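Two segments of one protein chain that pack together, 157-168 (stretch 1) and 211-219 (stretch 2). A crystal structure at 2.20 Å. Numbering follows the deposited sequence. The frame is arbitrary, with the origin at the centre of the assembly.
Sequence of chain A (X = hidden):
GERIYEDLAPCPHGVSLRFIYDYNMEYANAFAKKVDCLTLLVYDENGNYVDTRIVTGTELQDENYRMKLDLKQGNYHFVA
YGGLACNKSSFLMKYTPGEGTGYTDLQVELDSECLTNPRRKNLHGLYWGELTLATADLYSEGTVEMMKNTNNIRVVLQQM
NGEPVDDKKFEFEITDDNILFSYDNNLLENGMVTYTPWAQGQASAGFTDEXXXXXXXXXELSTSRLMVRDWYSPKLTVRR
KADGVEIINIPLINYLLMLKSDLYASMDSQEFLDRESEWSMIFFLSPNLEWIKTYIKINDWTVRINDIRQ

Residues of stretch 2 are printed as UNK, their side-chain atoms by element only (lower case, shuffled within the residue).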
# COMPACT_ATOMS: atom_id res chain seq x y z
N LEU A 157 -0.18 -1.67 22.06
CA LEU A 157 0.29 -1.12 23.33
C LEU A 157 0.21 -2.23 24.34
O LEU A 157 -0.84 -2.83 24.51
CB LEU A 157 -0.50 0.12 23.78
CG LEU A 157 -0.70 1.26 22.78
CD1 LEU A 157 -1.44 2.39 23.42
CD2 LEU A 157 0.64 1.77 22.22
N GLN A 158 1.37 -2.60 24.92
CA GLN A 158 1.51 -3.71 25.85
C GLN A 158 2.23 -3.30 27.11
O GLN A 158 3.30 -2.72 27.03
CB GLN A 158 2.28 -4.84 25.16
CG GLN A 158 2.45 -6.11 26.03
CD GLN A 158 2.81 -7.32 25.22
OE1 GLN A 158 2.60 -7.38 24.00
NE2 GLN A 158 3.33 -8.34 25.89
N GLN A 159 1.69 -3.63 28.28
CA GLN A 159 2.41 -3.31 29.52
C GLN A 159 3.52 -4.31 29.72
O GLN A 159 3.30 -5.50 29.55
CB GLN A 159 1.48 -3.28 30.73
CG GLN A 159 0.75 -1.97 30.85
CD GLN A 159 0.44 -1.67 32.28
OE1 GLN A 159 1.35 -1.47 33.10
NE2 GLN A 159 -0.84 -1.65 32.61
N MSE A 160 4.72 -3.81 30.04
CA MSE A 160 5.91 -4.60 30.33
C MSE A 160 5.65 -5.59 31.48
O MSE A 160 6.09 -6.74 31.39
CB MSE A 160 7.06 -3.67 30.71
CG MSE A 160 8.40 -4.35 30.65
SE MSE A 160 9.72 -3.33 31.65
CE MSE A 160 9.19 -3.86 33.44
N ASN A 161 4.91 -5.16 32.53
CA ASN A 161 4.60 -6.01 33.69
C ASN A 161 3.45 -7.02 33.38
O ASN A 161 3.27 -7.96 34.15
CB ASN A 161 4.27 -5.18 34.94
CG ASN A 161 3.04 -4.30 34.85
OD1 ASN A 161 2.25 -4.35 33.91
ND2 ASN A 161 2.86 -3.45 35.85
N GLY A 162 2.73 -6.80 32.28
CA GLY A 162 1.64 -7.69 31.89
C GLY A 162 0.23 -7.27 32.31
O GLY A 162 -0.75 -7.96 31.98
N GLU A 163 0.12 -6.13 33.02
CA GLU A 163 -1.19 -5.58 33.40
C GLU A 163 -1.93 -5.07 32.14
O GLU A 163 -1.28 -4.78 31.13
CB GLU A 163 -1.07 -4.48 34.48
CG GLU A 163 -0.73 -5.02 35.87
CD GLU A 163 -1.55 -6.20 36.37
OE1 GLU A 163 -2.80 -6.09 36.42
OE2 GLU A 163 -0.94 -7.25 36.68
N PRO A 164 -3.29 -5.00 32.14
CA PRO A 164 -3.99 -4.63 30.89
C PRO A 164 -3.75 -3.20 30.39
O PRO A 164 -3.23 -2.34 31.11
CB PRO A 164 -5.46 -4.88 31.22
CG PRO A 164 -5.54 -4.87 32.71
CD PRO A 164 -4.24 -5.38 33.21
N VAL A 165 -4.02 -2.98 29.09
CA VAL A 165 -3.98 -1.69 28.42
C VAL A 165 -5.37 -1.50 27.79
O VAL A 165 -5.82 -2.36 27.03
CB VAL A 165 -2.84 -1.47 27.40
CG1 VAL A 165 -2.91 -0.05 26.82
CG2 VAL A 165 -1.48 -1.69 28.04
N ASP A 166 -6.07 -0.43 28.19
CA ASP A 166 -7.40 -0.13 27.66
C ASP A 166 -7.23 0.74 26.43
O ASP A 166 -6.76 1.87 26.54
CB ASP A 166 -8.26 0.56 28.73
CG ASP A 166 -9.66 0.97 28.29
OD1 ASP A 166 -10.09 0.55 27.19
OD2 ASP A 166 -10.34 1.68 29.06
N ASP A 167 -7.61 0.20 25.26
CA ASP A 167 -7.49 0.90 23.98
C ASP A 167 -8.28 2.20 23.94
O ASP A 167 -7.89 3.13 23.24
CB ASP A 167 -7.98 -0.01 22.83
CG ASP A 167 -9.46 -0.28 22.89
OD1 ASP A 167 -9.89 -1.01 23.80
OD2 ASP A 167 -10.21 0.28 22.05
N LYS A 168 -9.40 2.26 24.68
CA LYS A 168 -10.32 3.39 24.74
C LYS A 168 -9.68 4.61 25.39
O LYS A 168 -10.21 5.72 25.26
CB LYS A 168 -11.62 3.00 25.48
CG LYS A 168 -12.44 1.92 24.77
CD LYS A 168 -13.69 1.53 25.59
CE LYS A 168 -13.46 0.32 26.45
NZ LYS A 168 -12.88 0.67 27.77
N UNK A 211 -0.58 -17.01 35.99
CA UNK A 211 -1.83 -17.40 35.34
C UNK A 211 -2.74 -16.25 34.92
O UNK A 211 -3.92 -16.46 34.63
N UNK A 212 -2.18 -15.03 34.88
CA UNK A 212 -2.91 -13.82 34.52
C UNK A 212 -2.81 -13.56 33.02
O UNK A 212 -1.71 -13.61 32.46
c UNK A 212 -3.84 -9.39 36.21
n UNK A 212 -4.29 -10.60 35.91
n UNK A 212 -3.91 -8.41 35.32
c UNK A 212 -2.36 -12.63 35.32
c UNK A 212 -2.92 -12.51 36.75
n UNK A 212 -3.34 -9.14 37.42
c UNK A 212 -4.25 -11.77 36.80
N UNK A 213 -3.95 -13.30 32.36
CA UNK A 213 -3.95 -13.00 30.93
C UNK A 213 -3.36 -11.63 30.67
O UNK A 213 -3.65 -10.69 31.40
c UNK A 213 -5.47 -13.14 28.86
c UNK A 213 -5.37 -13.09 30.37
o UNK A 213 -7.78 -13.74 29.08
c UNK A 213 -6.88 -13.30 28.33
o UNK A 213 -7.07 -13.02 27.12
N UNK A 214 -2.51 -11.52 29.64
CA UNK A 214 -1.91 -10.26 29.21
C UNK A 214 -2.83 -9.69 28.13
O UNK A 214 -3.01 -10.31 27.08
c UNK A 214 -0.44 -10.40 28.73
c UNK A 214 0.16 -9.02 28.38
c UNK A 214 0.41 -11.12 29.77
N UNK A 215 -3.44 -8.54 28.43
CA UNK A 215 -4.40 -7.88 27.54
C UNK A 215 -3.75 -6.61 27.01
O UNK A 215 -3.30 -5.75 27.77
c UNK A 215 -5.77 -7.61 28.22
c UNK A 215 -6.72 -6.88 27.27
c UNK A 215 -6.40 -8.91 28.69
N UNK A 216 -3.66 -6.55 25.69
CA UNK A 216 -3.03 -5.45 25.01
C UNK A 216 -4.09 -4.62 24.28
O UNK A 216 -5.19 -5.11 24.02
c UNK A 216 -1.91 -5.96 24.04
c UNK A 216 -2.48 -6.69 22.84
c UNK A 216 -0.91 -6.84 24.77
N UNK A 217 -3.73 -3.40 23.95
CA UNK A 217 -4.54 -2.49 23.14
C UNK A 217 -4.02 -2.57 21.71
O UNK A 217 -2.81 -2.71 21.50
c UNK A 217 -4.42 -1.06 23.68
N UNK A 218 -4.91 -2.47 20.73
CA UNK A 218 -4.46 -2.47 19.34
C UNK A 218 -5.27 -1.49 18.54
O UNK A 218 -6.41 -1.21 18.90
c UNK A 218 -5.90 -4.32 18.28
c UNK A 218 -7.99 -5.46 18.78
o UNK A 218 -9.78 -5.45 17.21
c UNK A 218 -6.69 -5.08 19.14
c UNK A 218 -7.73 -4.35 16.67
c UNK A 218 -6.43 -3.98 17.04
c UNK A 218 -4.52 -3.88 18.69
c UNK A 218 -8.50 -5.09 17.55
N UNK A 219 -4.67 -0.99 17.46
CA UNK A 219 -5.26 -0.13 16.44
C UNK A 219 -4.72 -0.54 15.06
O UNK A 219 -3.51 -0.69 14.88
c UNK A 219 -4.96 1.32 16.71
O HOH W 1 -0.67 -5.43 28.35
O HOH W 2 -3.53 -7.96 31.26

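Position 211 has backbone atoms only. Its phi of 74° is positive, which favours a residue without a side chain, and nothing of stretch 1 lies close. It is Gly 211.

Position 212 carries three carbons, a nitrogen, then a carbon bearing two more nitrogens, a guanidinium. Its CB points toward stretch 1, and its terminal nitrogens lie against the carboxylate of Glu 163. This is Arg 212. The chain folds through three m rotamers to reach that carboxylate. Arg 212 NH2 donates to Glu 163 OE1 at 2.8 Å, the shortest link of a salt bridge. Arg 212 NH1 also donates to Glu 163 OE1 at 3.3 Å, and makes a weak bond to Glu 163 OE2 at 3.1 Å. Pro 164 CD lies near the guanidinium plane, at its edge, 3.7 Å from Arg 212 NH2.

Position 213 has three side-chain carbons, the third carrying two oxygens. Its end leads away from stretch 1, and its carboxylate is bonded elsewhere in the structure. An acid of this length is Glu 213. Its backbone O accepts from water 2 at 2.7 Å.

Position 214 has one carbon carrying two others. One of these end carbons lies 4.1 Å from Gln 158 NE2. This beta-branched, purely carbon side chain is Val 214, and the end carbon is CG1. The backbone also runs close to the turn, with Val 214 CA 3.8 Å from Gly 162 O. Gly 162 has a phi of 96°; a CB there would be jammed against the preceding carbonyl and lie 3.7 Å from Val 214 CG2.

Position 215 has the same three-carbon fork. Its CB sits 4.1 Å from Pro 164 CB, an apolar contact. It is Val 215. Its backbone O accepts a hydrogen bond from Val 165 N at 3.2 Å and a CA-H...O contact from Pro 164 CA at 3.4 Å.

Position 216 shows a third such fork. Its CB is 3.3 Å from Leu 157 O, and an end carbon is 3.6 Å from Gln 158 OE1. It is Val 216, here with chi1 in m, and that end carbon is CG1.

Position 217 has a single side-chain carbon. This CB lies 3.6 Å from Val 165 CG1, 3.8 Å from Asp 167 CB and 4.1 Å from Leu 157 CB. It is Ala 217. Of the stretch 2 residues, it has the most area covered by stretch 1.

Position 218 has one carbon, then a six-carbon ring bearing an oxygen. Its CB points away from stretch 1. It is Tyr 218.

Position 219 again has one carbon, which makes no contact with stretch 1. It is Ala 219.

The contact is anchored by an antiparallel pair. Leu 157 N donates to Ala 217 O at 2.9 Å, and Ala 217 N donates to Leu 157 O at 3.0 Å. Beyond this pair, water takes over part of the bridging. Water 1 joins Gln 159 N, Glu 163 O and Val 215 O; water 2 joins Gly 162 O, Glu 213 O and Val 215 N. The salt bridge of Arg 212 with Glu 163 adds a charged link.

Stretch 2 211-219: GREVVVAYA
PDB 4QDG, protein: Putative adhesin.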